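Local coordinates for GH59 galactosidase (Clostridium cellulolyticum, PDB 2V4V), which carries a family 6 carbohydrate-binding module, the part modelled here with bound xylose, and probably hydrolyses plant cell-wall polysaccharides, at residues 7-19 / 28-42. Numbering follows the deposited sequence.
Sequences IEAESYSNQSGIQ and EDVGFVENGDYTVYN. With NA (sodium ion), chain C; XYP (beta-D-xylopyranose), chain B.
The phenol oxygen of Tyr41 is gripped from two sides: OH donates to Ala9 O at 2.7 Å, in the carbonyl plane and on a lone pair, and accepts from Thr39 OG1 at 2.9 Å. These two bonds hold the phenol end in place, and Tyr12 CB packs on the ring's CE2. Just beyond, Ser13 N and Val40 N bond to Val40 O and Asn14 O in turn, so that Ser13 and Asn14 both face Val40 in a classic beta bulge. Ser13 OG, beside its own backbone N (chi1 -52°), receives Asn42 N at 3.0 Å. The antiparallel pairing continues to Ser16 and Tyr38, where Ser16 CB sits over the ring face, 3.7 Å from the centroid. Inside, Ile18 CG1 packs against the adjacent Val30 CG1 and Thr39 CG2, and its CG2 lies 3.6 Å from Asp37 CB.

A second ladder pairs Gln19 with Gly31. From it the Gln19 amide lies nearly parallel to the Phe32 ring (planes 7° apart), stacked on one face; xylose takes the opposite face, and Phe32 N donates to its O4 at 3.0 Å. Glu21 and Asn121 also bond the sugar. At the other end, sodium draws together Glu8 OE1, Glu10 OE1 and Glu28 O, with water 1 and Asn123 completing the site. Glu8 OE2 salt-bridges Arg6. Water 1 also links Glu10 OE2 to Glu28 N; water 2 bridges the two carboxylates, probably easing their like charges. This is part of a family 6 carbohydrate-binding module's beta-sandwich, with a sodium site and a sugar pocket that Phe32 shares with Trp89 and Tyr118.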
ATOM      1  N   ILE A   7       7.884   5.287   2.417  1.00  9.28           N
ATOM      2  CA  ILE A   7       8.055   3.941   2.953  1.00  9.49           C
ATOM      3  C   ILE A   7       8.108   2.967   1.765  1.00  9.11           C
ATOM      4  O   ILE A   7       7.149   2.858   0.987  1.00  8.94           O
ATOM      5  CB  ILE A   7       6.894   3.594   3.902  1.00  9.61           C
ATOM      6  CG1 ILE A   7       6.849   4.595   5.075  1.00 10.24           C
ATOM      7  CG2 ILE A   7       6.962   2.135   4.380  1.00 11.59           C
ATOM      8  CD1 ILE A   7       5.563   4.475   5.932  1.00 12.00           C
ATOM      9  N   GLU A   8       9.266   2.334   1.589  1.00  9.09           N
ATOM     10  CA  GLU A   8       9.394   1.426   0.460  1.00  8.91           C
ATOM     11  C   GLU A   8       8.554   0.181   0.741  1.00  8.91           C
ATOM     12  O   GLU A   8       8.595  -0.371   1.859  1.00  9.02           O
ATOM     13  CB  GLU A   8      10.838   1.025   0.280  1.00  9.06           C
ATOM     14  CG  GLU A   8      11.673   2.219  -0.163  1.00  9.38           C
ATOM     15  CD  GLU A   8      11.335   2.726  -1.590  1.00 11.85           C
ATOM     16  OE1 GLU A   8      10.722   2.010  -2.394  1.00  9.38           O
ATOM     17  OE2 GLU A   8      11.751   3.869  -1.955  1.00 17.01           O
ATOM     18  N   ALA A   9       7.830  -0.310  -0.269  1.00  7.92           N
ATOM     19  CA  ALA A   9       6.870  -1.370   0.001  1.00  7.88           C
ATOM     20  C   ALA A   9       7.593  -2.621   0.527  1.00  7.52           C
ATOM     21  O   ALA A   9       7.009  -3.398   1.329  1.00  8.83           O
ATOM     22  CB  ALA A   9       6.096  -1.718  -1.282  1.00  7.90           C
ATOM     23  N   GLU A  10       8.816  -2.841   0.016  1.00  7.34           N
ATOM     24  CA  GLU A  10       9.558  -4.083   0.371  1.00  7.49           C
ATOM     25  C   GLU A  10      10.144  -4.063   1.796  1.00  8.07           C
ATOM     26  O   GLU A  10      10.745  -5.069   2.258  1.00  8.70           O
ATOM     27  CB  GLU A  10      10.710  -4.354  -0.612  1.00  6.95           C
ATOM     28  CG  GLU A  10      11.849  -3.369  -0.533  1.00 10.09           C
ATOM     29  CD  GLU A  10      11.653  -2.079  -1.296  1.00 11.98           C
ATOM     30  OE1 GLU A  10      10.537  -1.796  -1.817  1.00  9.03           O
ATOM     31  OE2 GLU A  10      12.691  -1.353  -1.398  1.00 14.43           O
ATOM     32  N   SER A  11       9.983  -2.924   2.475  1.00  8.99           N
ATOM     33  CA  SER A  11      10.506  -2.736   3.843  1.00  9.24           C
ATOM     34  C   SER A  11       9.505  -3.227   4.909  1.00  9.10           C
ATOM     35  O   SER A  11       9.647  -2.896   6.104  1.00 11.24           O
ATOM     36  CB  SER A  11      10.888  -1.275   4.079  1.00 10.21           C
ATOM     37  OG  SER A  11       9.754  -0.482   4.361  1.00 12.48           O
ATOM     38  N   TYR A  12       8.517  -4.036   4.496  1.00  8.87           N
ATOM     39  CA  TYR A  12       7.506  -4.544   5.447  1.00  8.83           C
ATOM     40  C   TYR A  12       8.124  -5.313   6.612  1.00  9.07           C
ATOM     41  O   TYR A  12       9.181  -5.948   6.481  1.00 10.12           O
ATOM     42  CB  TYR A  12       6.468  -5.426   4.744  1.00  8.91           C
ATOM     43  CG  TYR A  12       7.110  -6.562   3.980  1.00  8.49           C
ATOM     44  CD1 TYR A  12       7.586  -7.731   4.657  1.00  9.53           C
ATOM     45  CD2 TYR A  12       7.259  -6.494   2.600  1.00  9.61           C
ATOM     46  CE1 TYR A  12       8.172  -8.768   3.947  1.00 10.47           C
ATOM     47  CE2 TYR A  12       7.871  -7.550   1.887  1.00  8.61           C
ATOM     48  CZ  TYR A  12       8.299  -8.659   2.557  1.00  9.58           C
ATOM     49  OH  TYR A  12       8.883  -9.677   1.833  1.00 12.15           O
ATOM     50  N   SER A  13       7.440  -5.234   7.748  1.00  9.92           N
ATOM     51  CA  SER A  13       7.742  -6.056   8.933  1.00  9.28           C
ATOM     52  C   SER A  13       7.250  -7.502   8.807  1.00 10.00           C
ATOM     53  O   SER A  13       7.816  -8.430   9.387  1.00 11.19           O
ATOM     54  CB  SER A  13       7.096  -5.411  10.184  1.00 10.34           C
ATOM     55  OG  SER A  13       7.494  -4.034  10.259  1.00 10.63           O
ATOM     56  N   ASN A  14       6.155  -7.657   8.059  0.50  8.84           N
ATOM     57  CA  ASN A  14       5.468  -8.935   7.892  0.50  9.63           C
ATOM     58  C   ASN A  14       4.646  -8.886   6.595  0.50  9.68           C
ATOM     59  O   ASN A  14       4.253  -7.797   6.163  0.50  8.76           O
ATOM     60  CB  ASN A  14       4.546  -9.174   9.105  0.50 10.70           C
ATOM     61  CG  ASN A  14       3.769 -10.480   9.023  0.50 10.73           C
ATOM     62  OD1 ASN A  14       2.625 -10.553   9.476  0.50 16.40           O
ATOM     63  ND2 ASN A  14       4.382 -11.514   8.439  0.50  9.43           N
ATOM     64  N   GLN A  15       4.374 -10.037   5.983  1.00  9.71           N
ATOM     65  CA  GLN A  15       3.533 -10.041   4.764  1.00  9.91           C
ATOM     66  C   GLN A  15       2.781 -11.356   4.676  1.00 10.36           C
ATOM     67  O   GLN A  15       3.213 -12.376   5.243  1.00 10.78           O
ATOM     68  CB  GLN A  15       4.385  -9.847   3.503  1.00 10.26           C
ATOM     69  CG  GLN A  15       5.457 -10.915   3.324  1.00 10.19           C
ATOM     70  CD  GLN A  15       4.980 -12.130   2.552  1.00 11.68           C
ATOM     71  OE1 GLN A  15       3.922 -12.128   1.929  1.00  9.76           O
ATOM     72  NE2 GLN A  15       5.795 -13.194   2.582  1.00 15.58           N
ATOM     73  N   SER A  16       1.677 -11.326   3.936  1.00  9.50           N
ATOM     74  CA  SER A  16       1.002 -12.554   3.601  1.00 10.04           C
ATOM     75  C   SER A  16       0.727 -12.611   2.110  1.00  8.63           C
ATOM     76  O   SER A  16      -0.011 -11.742   1.574  1.00  9.45           O
ATOM     77  CB  SER A  16      -0.311 -12.643   4.364  1.00 10.93           C
ATOM     78  OG  SER A  16      -1.090 -13.745   3.917  1.00 12.86           O
ATOM     79  N   GLY A  17       1.344 -13.608   1.460  1.00  7.87           N
ATOM     80  CA  GLY A  17       0.962 -13.949   0.076  1.00  8.66           C
ATOM     81  C   GLY A  17       1.724 -13.289  -1.061  1.00  8.96           C
ATOM     82  O   GLY A  17       1.496 -13.606  -2.244  1.00  8.87           O
ATOM     83  N   ILE A  18       2.628 -12.359  -0.735  1.00  8.44           N
ATOM     84  CA  ILE A  18       3.281 -11.575  -1.796  1.00  8.30           C
ATOM     85  C   ILE A  18       4.750 -11.983  -2.016  1.00  8.44           C
ATOM     86  O   ILE A  18       5.318 -12.797  -1.228  1.00  9.45           O
ATOM     87  CB  ILE A  18       3.057 -10.019  -1.588  1.00  9.04           C
ATOM     88  CG1 ILE A  18       3.690  -9.500  -0.292  1.00 10.91           C
ATOM     89  CG2 ILE A  18       1.530  -9.737  -1.498  1.00  7.37           C
ATOM     90  CD1 ILE A  18       5.250  -9.462  -0.261  1.00 10.70           C
ATOM     91  N   GLN A  19       5.369 -11.407  -3.050  1.00  8.83           N
ATOM     92  CA  GLN A  19       6.807 -11.609  -3.264  1.00  8.55           C
ATOM     93  C   GLN A  19       7.406 -10.318  -3.770  1.00  7.61           C
ATOM     94  O   GLN A  19       6.724  -9.609  -4.532  1.00  8.06           O
ATOM     95  CB  GLN A  19       7.071 -12.704  -4.289  1.00  9.20           C
ATOM     96  CG  GLN A  19       6.332 -13.978  -4.001  1.00 12.79           C
ATOM     97  CD  GLN A  19       6.413 -14.957  -5.156  1.00 16.15           C
ATOM     98  OE1 GLN A  19       7.483 -15.064  -5.818  1.00 14.85           O
ATOM     99  NE2 GLN A  19       5.295 -15.676  -5.423  1.00 12.52           N
ATOM    100  N   GLU A  28      12.822  -2.174  -5.579  1.00  8.43           N
ATOM    101  CA  GLU A  28      11.944  -3.359  -5.614  1.00  8.10           C
ATOM    102  C   GLU A  28      10.493  -2.959  -5.576  1.00  8.20           C
ATOM    103  O   GLU A  28      10.160  -1.871  -5.078  1.00  7.83           O
ATOM    104  CB  GLU A  28      12.178  -4.233  -4.416  1.00  8.98           C
ATOM    105  CG  GLU A  28      13.670  -4.474  -4.140  1.00  8.52           C
ATOM    106  CD  GLU A  28      13.875  -5.480  -3.043  1.00  9.55           C
ATOM    107  OE1 GLU A  28      14.652  -5.097  -2.116  1.00 10.60           O
ATOM    108  OE2 GLU A  28      13.278  -6.601  -3.116  1.00 10.44           O
ATOM    109  N   ASP A  29       9.639  -3.840  -6.103  1.00  8.08           N
ATOM    110  CA  ASP A  29       8.204  -3.712  -5.838  1.00  8.04           C
ATOM    111  C   ASP A  29       7.679  -4.965  -5.139  1.00  8.32           C
ATOM    112  O   ASP A  29       8.237  -6.070  -5.299  1.00  7.39           O
ATOM    113  CB  ASP A  29       7.388  -3.427  -7.123  1.00  7.51           C
ATOM    114  CG  ASP A  29       7.500  -4.556  -8.140  1.00  8.42           C
ATOM    115  OD1 ASP A  29       8.430  -4.477  -8.999  1.00  8.75           O
ATOM    116  OD2 ASP A  29       6.649  -5.521  -8.046  1.00  7.89           O
ATOM    117  N   VAL A  30       6.587  -4.767  -4.394  1.00  8.01           N
ATOM    118  CA  VAL A  30       5.816  -5.879  -3.898  1.00  6.90           C
ATOM    119  C   VAL A  30       4.883  -6.252  -5.031  1.00  6.29           C
ATOM    120  O   VAL A  30       4.051  -5.432  -5.489  1.00  6.46           O
ATOM    121  CB  VAL A  30       5.022  -5.474  -2.643  1.00  6.54           C
ATOM    122  CG1 VAL A  30       3.904  -6.410  -2.390  1.00  7.51           C
ATOM    123  CG2 VAL A  30       5.978  -5.435  -1.449  1.00  8.19           C
ATOM    124  N   GLY A  31       5.062  -7.487  -5.505  1.00  7.57           N
ATOM    125  CA  GLY A  31       4.208  -8.016  -6.571  1.00  7.66           C
ATOM    126  C   GLY A  31       3.552  -9.344  -6.181  1.00  6.99           C
ATOM    127  O   GLY A  31       3.558  -9.749  -5.024  1.00  8.19           O
ATOM    128  N   PHE A  32       3.009 -10.011  -7.198  1.00  6.98           N
ATOM    129  CA  PHE A  32       2.244 -11.246  -7.004  1.00  6.96           C
ATOM    130  C   PHE A  32       1.126 -11.035  -5.986  1.00  7.21           C
ATOM    131  O   PHE A  32       0.936 -11.839  -5.072  1.00  8.55           O
ATOM    132  CB  PHE A  32       3.185 -12.381  -6.614  1.00  7.72           C
ATOM    133  CG  PHE A  32       4.365 -12.505  -7.579  1.00  8.08           C
ATOM    134  CD1 PHE A  32       4.340 -13.436  -8.661  1.00 14.71           C
ATOM    135  CD2 PHE A  32       5.470 -11.690  -7.457  1.00  8.12           C
ATOM    136  CE1 PHE A  32       5.379 -13.522  -9.550  1.00 11.44           C
ATOM    137  CE2 PHE A  32       6.515 -11.807  -8.358  1.00  7.75           C
ATOM    138  CZ  PHE A  32       6.465 -12.732  -9.395  1.00  9.80           C
ATOM    139  N   VAL A  33       0.374  -9.924  -6.188  1.00  6.42           N
ATOM    140  CA  VAL A  33      -0.688  -9.513  -5.255  1.00  6.91           C
ATOM    141  C   VAL A  33      -2.016 -10.045  -5.754  1.00  8.16           C
ATOM    142  O   VAL A  33      -2.461  -9.709  -6.870  1.00  7.00           O
ATOM    143  CB  VAL A  33      -0.743  -7.990  -5.215  1.00  6.99           C
ATOM    144  CG1 VAL A  33      -1.940  -7.537  -4.399  1.00  7.15           C
ATOM    145  CG2 VAL A  33       0.588  -7.420  -4.661  1.00  8.46           C
ATOM    146  N   GLU A  34      -2.644 -10.848  -4.889  1.00  8.21           N
ATOM    147  CA  GLU A  34      -3.985 -11.340  -5.149  1.00  8.30           C
ATOM    148  C   GLU A  34      -4.915 -10.930  -4.005  1.00  7.35           C
ATOM    149  O   GLU A  34      -4.458 -10.540  -2.899  1.00  7.84           O
ATOM    150  CB  GLU A  34      -4.012 -12.870  -5.301  1.00  9.21           C
ATOM    151  CG  GLU A  34      -3.238 -13.320  -6.523  1.00  8.44           C
ATOM    152  CD  GLU A  34      -3.338 -14.816  -6.726  1.00 11.48           C
ATOM    153  OE1 GLU A  34      -4.417 -15.289  -7.204  1.00 15.02           O
ATOM    154  OE2 GLU A  34      -2.347 -15.520  -6.432  1.00  9.70           O
ATOM    155  N   ASN A  35      -6.215 -10.978  -4.311  1.00  8.32           N
ATOM    156  CA  ASN A  35      -7.192 -10.560  -3.296  1.00  8.53           C
ATOM    157  C   ASN A  35      -6.936 -11.247  -1.942  1.00  8.76           C
ATOM    158  O   ASN A  35      -6.784 -12.469  -1.905  1.00  9.11           O
ATOM    159  CB  ASN A  35      -8.586 -10.931  -3.767  1.00  9.08           C
ATOM    160  CG  ASN A  35      -9.662 -10.506  -2.784  1.00 11.55           C
ATOM    161  OD1 ASN A  35      -9.968  -9.312  -2.668  1.00 10.83           O
ATOM    162  ND2 ASN A  35     -10.321 -11.501  -2.149  1.00 12.50           N
ATOM    163  N   GLY A  36      -6.873 -10.461  -0.870  1.00  9.63           N
ATOM    164  CA  GLY A  36      -6.641 -11.006   0.454  1.00  9.36           C
ATOM    165  C   GLY A  36      -5.189 -10.924   0.927  1.00 10.12           C
ATOM    166  O   GLY A  36      -4.907 -11.052   2.129  1.00 10.33           O
ATOM    167  N   ASP A  37      -4.244 -10.711   0.001  1.00  8.67           N
ATOM    168  CA  ASP A  37      -2.833 -10.599   0.402  1.00  8.31           C
ATOM    169  C   ASP A  37      -2.648  -9.300   1.181  1.00  8.24           C
ATOM    170  O   ASP A  37      -3.492  -8.417   1.096  1.00  7.54           O
ATOM    171  CB  ASP A  37      -1.929 -10.597  -0.845  1.00  8.50           C
ATOM    172  CG  ASP A  37      -1.880 -11.962  -1.575  1.00  9.55           C
ATOM    173  OD1 ASP A  37      -2.322 -13.020  -0.993  1.00  8.63           O
ATOM    174  OD2 ASP A  37      -1.381 -11.914  -2.743  1.00  8.39           O
ATOM    175  N   TYR A  38      -1.564  -9.190   1.954  1.00  7.26           N
ATOM    176  CA  TYR A  38      -1.296  -7.913   2.620  1.00  8.53           C
ATOM    177  C   TYR A  38       0.168  -7.764   3.007  1.00  8.30           C
ATOM    178  O   TYR A  38       0.920  -8.738   3.025  1.00  9.17           O
ATOM    179  CB  TYR A  38      -2.205  -7.734   3.846  1.00  7.78           C
ATOM    180  CG  TYR A  38      -2.001  -8.766   4.934  1.00  8.95           C
ATOM    181  CD1 TYR A  38      -0.964  -8.658   5.868  1.00 10.40           C
ATOM    182  CD2 TYR A  38      -2.886  -9.832   5.043  1.00 10.17           C
ATOM    183  CE1 TYR A  38      -0.811  -9.623   6.890  1.00 10.99           C
ATOM    184  CE2 TYR A  38      -2.749 -10.790   6.075  1.00 10.83           C
ATOM    185  CZ  TYR A  38      -1.717 -10.675   6.980  1.00 10.00           C
ATOM    186  OH  TYR A  38      -1.640 -11.668   7.969  1.00 14.36           O
ATOM    187  N   THR A  39       0.567  -6.527   3.291  1.00  7.69           N
ATOM    188  CA  THR A  39       1.863  -6.286   3.892  1.00  8.04           C
ATOM    189  C   THR A  39       1.620  -5.462   5.150  1.00  7.76           C
ATOM    190  O   THR A  39       0.592  -4.765   5.259  1.00  9.01           O
ATOM    191  CB  THR A  39       2.860  -5.517   2.947  1.00  7.69           C
ATOM    192  OG1 THR A  39       2.231  -4.350   2.413  1.00  7.72           O
ATOM    193  CG2 THR A  39       3.341  -6.408   1.804  1.00  8.64           C
ATOM    194  N   VAL A  40       2.600  -5.501   6.052  1.00  8.55           N
ATOM    195  CA  VAL A  40       2.476  -4.837   7.364  1.00  9.27           C
ATOM    196  C   VAL A  40       3.733  -3.979   7.626  1.00  9.40           C
ATOM    197  O   VAL A  40       4.850  -4.453   7.380  1.00  9.61           O
ATOM    198  CB  VAL A  40       2.412  -5.867   8.519  1.00 11.15           C
ATOM    199  CG1 VAL A  40       2.028  -5.113   9.845  1.00 10.94           C
ATOM    200  CG2 VAL A  40       1.510  -7.063   8.200  1.00 12.91           C
ATOM    201  N   TYR A  41       3.546  -2.757   8.126  1.00  6.87           N
ATOM    202  CA  TYR A  41       4.629  -1.865   8.454  1.00  8.75           C
ATOM    203  C   TYR A  41       4.481  -1.447   9.938  1.00  9.65           C
ATOM    204  O   TYR A  41       3.582  -0.783  10.252  1.00  9.45           O
ATOM    205  CB  TYR A  41       4.606  -0.643   7.475  1.00  8.47           C
ATOM    206  CG  TYR A  41       4.576  -1.129   6.044  1.00  7.32           C
ATOM    207  CD1 TYR A  41       3.401  -1.506   5.444  1.00  5.96           C
ATOM    208  CD2 TYR A  41       5.733  -1.311   5.349  1.00  7.13           C
ATOM    209  CE1 TYR A  41       3.391  -2.030   4.195  1.00  8.39           C
ATOM    210  CE2 TYR A  41       5.732  -1.790   4.091  1.00  7.77           C
ATOM    211  CZ  TYR A  41       4.574  -2.201   3.512  1.00  8.55           C
ATOM    212  OH  TYR A  41       4.585  -2.731   2.249  1.00  8.02           O
ATOM    213  N   ASN A  42       5.383  -1.942  10.798  1.00  9.44           N
ATOM    214  CA  ASN A  42       5.198  -1.744  12.226  1.00 10.55           C
ATOM    215  C   ASN A  42       5.561  -0.338  12.676  1.00 11.33           C
ATOM    216  O   ASN A  42       6.472   0.309  12.134  1.00 11.04           O
ATOM    217  CB  ASN A  42       6.045  -2.730  13.038  1.00 10.57           C
ATOM    218  CG  ASN A  42       5.555  -4.170  12.923  1.00 11.67           C
ATOM    219  OD1 ASN A  42       4.546  -4.458  12.294  1.00 13.55           O
ATOM    220  ND2 ASN A  42       6.303  -5.092  13.533  1.00 14.86           N
TER
HETATM  221 NA    NA C3052      10.189  -0.015  -3.621  1.00  8.04          NA
HETATM  222  O1  XYP B3051       4.456 -12.324 -13.776  1.00 12.18           O
HETATM  223  C1  XYP B3051       4.129 -11.646 -12.573  1.00 12.45           C
HETATM  224  C2  XYP B3051       4.883 -10.325 -12.620  1.00 10.88           C
HETATM  225  C3  XYP B3051       4.560  -9.502 -11.385  1.00  8.82           C
HETATM  226  C4  XYP B3051       3.049  -9.428 -11.177  1.00  8.24           C
HETATM  227  C5  XYP B3051       2.422 -10.826 -11.266  1.00  7.76           C
HETATM  228  O2  XYP B3051       6.292 -10.515 -12.595  1.00 12.61           O
HETATM  229  O3  XYP B3051       5.108  -8.199 -11.493  1.00  8.76           O
HETATM  230  O4  XYP B3051       2.733  -8.890  -9.914  1.00  7.95           O
HETATM  231  O5  XYP B3051       2.771 -11.424 -12.495  1.00  9.97           O
HETATM  232  O   HOH W   1      12.663   0.080  -3.584  1.00 11.79           O
HETATM  233  O   HOH W   2      15.599  -2.240  -1.950  1.00 26.54           O
HETATM  234  O   HOH W   3      -2.269 -14.318   1.422  1.00 12.02           O
HETATM  235  O   HOH W   4      -1.502 -15.008  -2.722  1.00  9.72           O